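Local coordinates for protein cyclodipeptide synthase, BtCDPS (Bacillus thermoamylovorans, PDB 6ZU3) that probably uses aminoacyl-tRNAs as substrates to make cyclodipeptides, at residues 46-51 against 226-231; 128-133 against 176-181. All coordinates share one frame; numbering follows the deposited sequence.

How the interactions relate
The two contacts illustrate how an alpha/beta domain is built from two kinds of packing, helix on sheet and helix on helix. Interaction 1 lays helix 42-55 on strand 223-229 of the six-stranded sheet, whereas interaction 2 pairs helix 120-135 with helix 167-191. Along the chain the order is 46-51, 128-133, 176-181 and 226-231, so interaction 1 joins an early helix to the last strand and both halves of interaction 2 fall between them. Their centres are about 27 Å apart, on opposite sides of the middle of the molecule, and their nearest atoms about 13 Å apart. They share no helix or strand, and each packs a separate part of the chain, all four segments lying within the cyclodipeptide synthase family region.

Interaction 1 (46-51 against 226-231); sequences HQLIDW and IILKQI
The isobutyl group of L228 fits into the hollow between L48 and W51, two residues about one turn apart on the helix, W51 directed at the strand and L48 bringing a terminal methyl to it. Its two methyls divide the work. CD1 of L228 meets CD2 of L48 at 3.6 Å, methyl against methyl, while CD2 of L228 lies 3.7 Å from CH2 of W51 and also close to CZ3, approaching the indole at a slant. The first torsion of W51 sets this up: with CG anti to the backbone N (chi1 173°), the benzo end of the ring is carried out to the strand. At the same CH2 corner of the indole I226 adds a looser touch, its CD1 4.5 Å from CH2 of W51 and near the ring plane. I226 and L228 point to the same side of the strand, as alternate residues do, so the helix meets one row of side chains. Past the strand's end, Q230 continues the row toward Q47. Their extended chains cross at about a right angle, and NE2 of Q230 comes 3.6 Å from OE1 of Q47, with the amide planes 62° apart; this is proximity without a hydrogen bond, on the more exposed border of an otherwise buried contact. The segment axes stay 11.7 Å apart at their closest and run at 115° to each other, a wide gap bridged by side chains alone. V12 of the neighbouring antiparallel strand touches W51, I226 and L228, and F10 meets the indole edge-to-face. A199, on the strand at the other flank, borders I226 and L228. Such interlocking of helix and strand side chains is characteristic of a layered alpha/beta domain, here the Rossmann-like fold of the cyclodipeptide synthases, which belong to the HUP clan.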
loop_
_atom_site.group_PDB
_atom_site.type_symbol
_atom_site.label_atom_id
_atom_site.label_comp_id
_atom_site.label_asym_id
_atom_site.label_seq_id
_atom_site.Cartn_x
_atom_site.Cartn_y
_atom_site.Cartn_z
ATOM N N HIS A 46 -4.941 10.933 10.566
ATOM C CA HIS A 46 -6.090 10.986 11.461
ATOM C C HIS A 46 -7.404 10.936 10.685
ATOM O O HIS A 46 -8.340 10.235 11.086
ATOM C CB HIS A 46 -6.014 12.239 12.336
ATOM C CG HIS A 46 -5.156 12.065 13.550
ATOM N ND1 HIS A 46 -5.678 11.877 14.812
ATOM C CD2 HIS A 46 -3.809 12.030 13.690
ATOM C CE1 HIS A 46 -4.689 11.743 15.679
ATOM N NE2 HIS A 46 -3.545 11.830 15.024
ATOM N N GLN A 47 -7.496 11.676 9.575
ATOM C CA GLN A 47 -8.700 11.624 8.751
ATOM C C GLN A 47 -8.973 10.206 8.261
ATOM O O GLN A 47 -10.104 9.714 8.361
ATOM C CB GLN A 47 -8.573 12.587 7.570
ATOM C CG GLN A 47 -8.577 14.045 7.987
ATOM C CD GLN A 47 -8.664 14.970 6.800
ATOM O OE1 GLN A 47 -9.724 15.509 6.497
ATOM N NE2 GLN A 47 -7.546 15.154 6.114
ATOM N N LEU A 48 -7.944 9.528 7.738
ATOM C CA LEU A 48 -8.123 8.160 7.250
ATOM C C LEU A 48 -8.680 7.263 8.342
ATOM O O LEU A 48 -9.649 6.521 8.132
ATOM C CB LEU A 48 -6.795 7.591 6.751
ATOM C CG LEU A 48 -6.144 8.182 5.508
ATOM C CD1 LEU A 48 -4.749 7.585 5.352
ATOM C CD2 LEU A 48 -7.004 7.874 4.292
ATOM N N ILE A 49 -8.083 7.333 9.532
ATOM C CA ILE A 49 -8.462 6.433 10.611
ATOM C C ILE A 49 -9.802 6.846 11.215
ATOM O O ILE A 49 -10.615 5.992 11.586
ATOM C CB ILE A 49 -7.327 6.378 11.648
ATOM C CG1 ILE A 49 -6.132 5.622 11.038
ATOM C CG2 ILE A 49 -7.781 5.685 12.928
ATOM C CD1 ILE A 49 -4.835 5.721 11.838
ATOM N N ASP A 50 -10.062 8.156 11.319
ATOM C CA ASP A 50 -11.362 8.602 11.825
ATOM C C ASP A 50 -12.494 8.130 10.918
ATOM O O ASP A 50 -13.512 7.612 11.390
ATOM C CB ASP A 50 -11.401 10.127 11.955
ATOM C CG ASP A 50 -10.576 10.645 13.122
ATOM O OD1 ASP A 50 -10.219 9.847 14.006
ATOM O OD2 ASP A 50 -10.297 11.869 13.160
ATOM N N TRP A 51 -12.333 8.312 9.607
ATOM C CA TRP A 51 -13.351 7.863 8.660
ATOM C C TRP A 51 -13.472 6.342 8.662
ATOM O O TRP A 51 -14.585 5.807 8.638
ATOM C CB TRP A 51 -13.014 8.380 7.261
ATOM C CG TRP A 51 -13.891 7.849 6.145
ATOM C CD1 TRP A 51 -15.104 8.342 5.746
ATOM C CD2 TRP A 51 -13.598 6.747 5.277
ATOM N NE1 TRP A 51 -15.587 7.608 4.684
ATOM C CE2 TRP A 51 -14.685 6.621 4.379
ATOM C CE3 TRP A 51 -12.518 5.862 5.163
ATOM C CZ2 TRP A 51 -14.728 5.636 3.385
ATOM C CZ3 TRP A 51 -12.558 4.880 4.171
ATOM C CH2 TRP A 51 -13.658 4.776 3.297
ATOM N N ILE A 226 -9.830 0.056 -3.117
ATOM C CA ILE A 226 -10.633 1.270 -3.276
ATOM C C ILE A 226 -9.734 2.498 -3.321
ATOM O O ILE A 226 -8.731 2.587 -2.603
ATOM C CB ILE A 226 -11.703 1.433 -2.171
ATOM C CG1 ILE A 226 -11.077 1.492 -0.772
ATOM C CG2 ILE A 226 -12.761 0.315 -2.267
ATOM C CD1 ILE A 226 -12.088 1.790 0.321
ATOM N N ILE A 227 -10.121 3.459 -4.149
ATOM C CA ILE A 227 -9.509 4.780 -4.175
ATOM C C ILE A 227 -10.298 5.702 -3.263
ATOM O O ILE A 227 -11.522 5.815 -3.392
ATOM C CB ILE A 227 -9.487 5.345 -5.605
ATOM C CG1 ILE A 227 -8.795 4.391 -6.571
ATOM C CG2 ILE A 227 -8.830 6.728 -5.615
ATOM C CD1 ILE A 227 -9.035 4.801 -8.030
ATOM N N LEU A 228 -9.595 6.397 -2.373
ATOM C CA LEU A 228 -10.198 7.350 -1.454
ATOM C C LEU A 228 -9.999 8.750 -2.008
ATOM O O LEU A 228 -8.863 9.226 -2.107
ATOM C CB LEU A 228 -9.569 7.246 -0.064
ATOM C CG LEU A 228 -9.682 5.893 0.633
ATOM C CD1 LEU A 228 -9.143 5.977 2.054
ATOM C CD2 LEU A 228 -11.128 5.438 0.632
ATOM N N LYS A 229 -11.098 9.407 -2.355
ATOM C CA LYS A 229 -11.068 10.780 -2.818
ATOM C C LYS A 229 -11.691 11.675 -1.756
ATOM O O LYS A 229 -12.521 11.233 -0.961
ATOM C CB LYS A 229 -11.843 10.927 -4.132
ATOM C CG LYS A 229 -11.136 10.364 -5.356
ATOM C CD LYS A 229 -11.879 10.820 -6.609
ATOM C CE LYS A 229 -11.562 12.276 -6.936
ATOM N NZ LYS A 229 -12.198 12.752 -8.206
ATOM N N GLN A 230 -11.289 12.937 -1.733
ATOM C CA GLN A 230 -11.957 13.926 -0.898
ATOM C C GLN A 230 -12.612 14.962 -1.797
ATOM O O GLN A 230 -11.963 15.501 -2.699
ATOM C CB GLN A 230 -10.975 14.582 0.066
ATOM C CG GLN A 230 -10.240 13.567 0.910
ATOM C CD GLN A 230 -9.571 14.184 2.111
ATOM O OE1 GLN A 230 -8.436 14.640 2.026
ATOM N NE2 GLN A 230 -10.267 14.189 3.245
ATOM N N ILE A 231 -13.898 15.233 -1.562
ATOM C CA ILE A 231 -14.651 16.158 -2.398
ATOM C C ILE A 231 -15.399 17.150 -1.519
ATOM O O ILE A 231 -15.643 16.907 -0.336
ATOM C CB ILE A 231 -15.643 15.426 -3.335
ATOM C CG1 ILE A 231 -16.744 14.731 -2.521
ATOM C CG2 ILE A 231 -14.911 14.427 -4.212
ATOM C CD1 ILE A 231 -17.790 14.022 -3.377
#

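Interaction 2 (128-133 against 176-181); sequences NVIYYF and YVLAEL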
loop_
_atom_site.group_PDB
_atom_site.type_symbol
_atom_site.label_atom_id
_atom_site.label_comp_id
_atom_site.label_asym_id
_atom_site.label_seq_id
_atom_site.Cartn_x
_atom_site.Cartn_y
_atom_site.Cartn_z
ATOM N N ASN A 128 4.704 -16.365 -5.836
ATOM C CA ASN A 128 4.011 -16.255 -7.121
ATOM C C ASN A 128 4.375 -14.954 -7.821
ATOM O O ASN A 128 4.606 -14.930 -9.036
ATOM C CB ASN A 128 2.501 -16.315 -6.909
ATOM C CG ASN A 128 1.983 -17.722 -6.765
ATOM O OD1 ASN A 128 2.542 -18.664 -7.321
ATOM N ND2 ASN A 128 0.895 -17.872 -6.016
ATOM N N VAL A 129 4.409 -13.854 -7.068
ATOM C CA VAL A 129 4.747 -12.554 -7.648
ATOM C C VAL A 129 6.156 -12.580 -8.221
ATOM O O VAL A 129 6.400 -12.111 -9.334
ATOM C CB VAL A 129 4.590 -11.439 -6.596
ATOM C CG1 VAL A 129 5.332 -10.171 -7.044
ATOM C CG2 VAL A 129 3.116 -11.135 -6.342
ATOM N N ILE A 130 7.108 -13.135 -7.466
ATOM C CA ILE A 130 8.480 -13.233 -7.965
ATOM C C ILE A 130 8.548 -14.134 -9.192
ATOM O O ILE A 130 9.279 -13.847 -10.152
ATOM C CB ILE A 130 9.410 -13.751 -6.852
ATOM C CG1 ILE A 130 9.452 -12.775 -5.678
ATOM C CG2 ILE A 130 10.795 -14.045 -7.426
ATOM C CD1 ILE A 130 10.062 -11.445 -6.012
ATOM N N TYR A 131 7.808 -15.249 -9.177
ATOM C CA TYR A 131 7.830 -16.163 -10.312
ATOM C C TYR A 131 7.396 -15.449 -11.585
ATOM O O TYR A 131 8.084 -15.506 -12.613
ATOM C CB TYR A 131 6.929 -17.370 -10.041
ATOM C CG TYR A 131 6.890 -18.357 -11.182
ATOM C CD1 TYR A 131 7.854 -19.345 -11.303
ATOM C CD2 TYR A 131 5.890 -18.301 -12.145
ATOM C CE1 TYR A 131 7.828 -20.249 -12.357
ATOM C CE2 TYR A 131 5.857 -19.204 -13.200
ATOM C CZ TYR A 131 6.827 -20.168 -13.301
ATOM O OH TYR A 131 6.784 -21.058 -14.350
ATOM N N TYR A 132 6.264 -14.757 -11.535
ATOM C CA TYR A 132 5.784 -14.133 -12.766
ATOM C C TYR A 132 6.562 -12.870 -13.110
ATOM O O TYR A 132 6.641 -12.515 -14.288
ATOM C CB TYR A 132 4.277 -13.871 -12.660
ATOM C CG TYR A 132 3.532 -15.178 -12.789
ATOM C CD1 TYR A 132 3.430 -15.811 -14.025
ATOM C CD2 TYR A 132 2.983 -15.804 -11.676
ATOM C CE1 TYR A 132 2.788 -17.034 -14.161
ATOM C CE2 TYR A 132 2.332 -17.030 -11.803
ATOM C CZ TYR A 132 2.239 -17.629 -13.045
ATOM O OH TYR A 132 1.609 -18.843 -13.190
ATOM N N PHE A 133 7.175 -12.203 -12.127
ATOM C CA PHE A 133 8.094 -11.125 -12.466
ATOM C C PHE A 133 9.243 -11.644 -13.314
ATOM O O PHE A 133 9.701 -10.963 -14.238
ATOM C CB PHE A 133 8.632 -10.452 -11.195
ATOM C CG PHE A 133 9.578 -9.324 -11.476
ATOM C CD1 PHE A 133 9.099 -8.044 -11.700
ATOM C CD2 PHE A 133 10.946 -9.542 -11.533
ATOM C CE1 PHE A 133 9.979 -6.997 -11.971
ATOM C CE2 PHE A 133 11.826 -8.499 -11.814
ATOM C CZ PHE A 133 11.341 -7.232 -12.029
ATOM N N TYR A 176 10.788 -3.172 -3.560
ATOM C CA TYR A 176 9.710 -2.615 -2.737
ATOM C C TYR A 176 8.335 -3.022 -3.269
ATOM O O TYR A 176 7.463 -3.481 -2.512
ATOM C CB TYR A 176 9.860 -1.091 -2.711
ATOM C CG TYR A 176 8.758 -0.359 -1.993
ATOM C CD1 TYR A 176 7.633 0.085 -2.678
ATOM C CD2 TYR A 176 8.852 -0.090 -0.638
ATOM C CE1 TYR A 176 6.624 0.754 -2.026
ATOM C CE2 TYR A 176 7.835 0.583 0.028
ATOM C CZ TYR A 176 6.728 1.002 -0.682
ATOM O OH TYR A 176 5.718 1.677 -0.043
ATOM N N VAL A 177 8.130 -2.862 -4.580
ATOM C CA VAL A 177 6.853 -3.203 -5.207
ATOM C C VAL A 177 6.529 -4.668 -4.974
ATOM O O VAL A 177 5.408 -5.028 -4.598
ATOM C CB VAL A 177 6.899 -2.887 -6.717
ATOM C CG1 VAL A 177 5.664 -3.458 -7.416
ATOM C CG2 VAL A 177 7.002 -1.398 -6.958
ATOM N N LEU A 178 7.504 -5.545 -5.226
ATOM C CA LEU A 178 7.234 -6.971 -5.103
ATOM C C LEU A 178 6.906 -7.345 -3.664
ATOM O O LEU A 178 6.053 -8.204 -3.425
ATOM C CB LEU A 178 8.425 -7.784 -5.619
ATOM C CG LEU A 178 8.810 -7.463 -7.076
ATOM C CD1 LEU A 178 10.010 -8.286 -7.549
ATOM C CD2 LEU A 178 7.644 -7.660 -8.029
ATOM N N ALA A 179 7.560 -6.698 -2.691
ATOM C CA ALA A 179 7.303 -7.025 -1.295
ATOM C C ALA A 179 5.945 -6.518 -0.818
ATOM O O ALA A 179 5.366 -7.116 0.091
ATOM C CB ALA A 179 8.412 -6.453 -0.400
ATOM N N GLU A 180 5.432 -5.423 -1.393
ATOM C CA GLU A 180 4.126 -4.912 -0.970
ATOM C C GLU A 180 2.975 -5.563 -1.714
ATOM O O GLU A 180 1.860 -5.628 -1.178
ATOM C CB GLU A 180 4.035 -3.381 -1.159
ATOM C CG GLU A 180 4.161 -2.931 -2.607
ATOM C CD GLU A 180 3.839 -1.446 -2.831
ATOM O OE1 GLU A 180 3.363 -0.764 -1.898
ATOM O OE2 GLU A 180 4.091 -0.975 -3.955
ATOM N N LEU A 181 3.222 -6.075 -2.917
ATOM C CA LEU A 181 2.121 -6.585 -3.733
ATOM C C LEU A 181 1.287 -7.693 -3.092
ATOM O O LEU A 181 0.080 -7.738 -3.392
ATOM C CB LEU A 181 2.656 -7.075 -5.088
ATOM C CG LEU A 181 2.752 -6.004 -6.169
ATOM C CD1 LEU A 181 3.377 -6.621 -7.435
ATOM C CD2 LEU A 181 1.351 -5.428 -6.475
#
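L178 carries most of this helix pair, wedged among V129, I130 and F133. CD1 of L178 lies 3.5 Å from CD1 of I130 and also sits over one face of the F133 ring, a CH-pi contact 4.2 Å from the centroid and 15° off the ring normal. CD2 of L178 packs 3.6 Å from CG1 of V129 and 4.0 Å from CD1 of F133. One turn on, L181 brings its CD1 to the same CG1 of V129 at 4.1 Å, the L181 and V129 side chains crossing at about a right angle. The phenyl ring is placed by its first torsion, chi1 180°, which sends CG anti to the backbone N and swings the ring out toward the other helix. Farther from L178, F171 and V174 of helix 167-191 also touch F133, and L185 of that helix touches V129, so the apolar seam runs on beyond the two segments in both directions. The local axes lie 9.8 Å apart at 138°, closer to antiparallel than to perpendicular. Helix 137-157 touches both partners, with C143 against F133 and M146 against V177, making a three-helix cluster away from the sheet contact of strand 223-229.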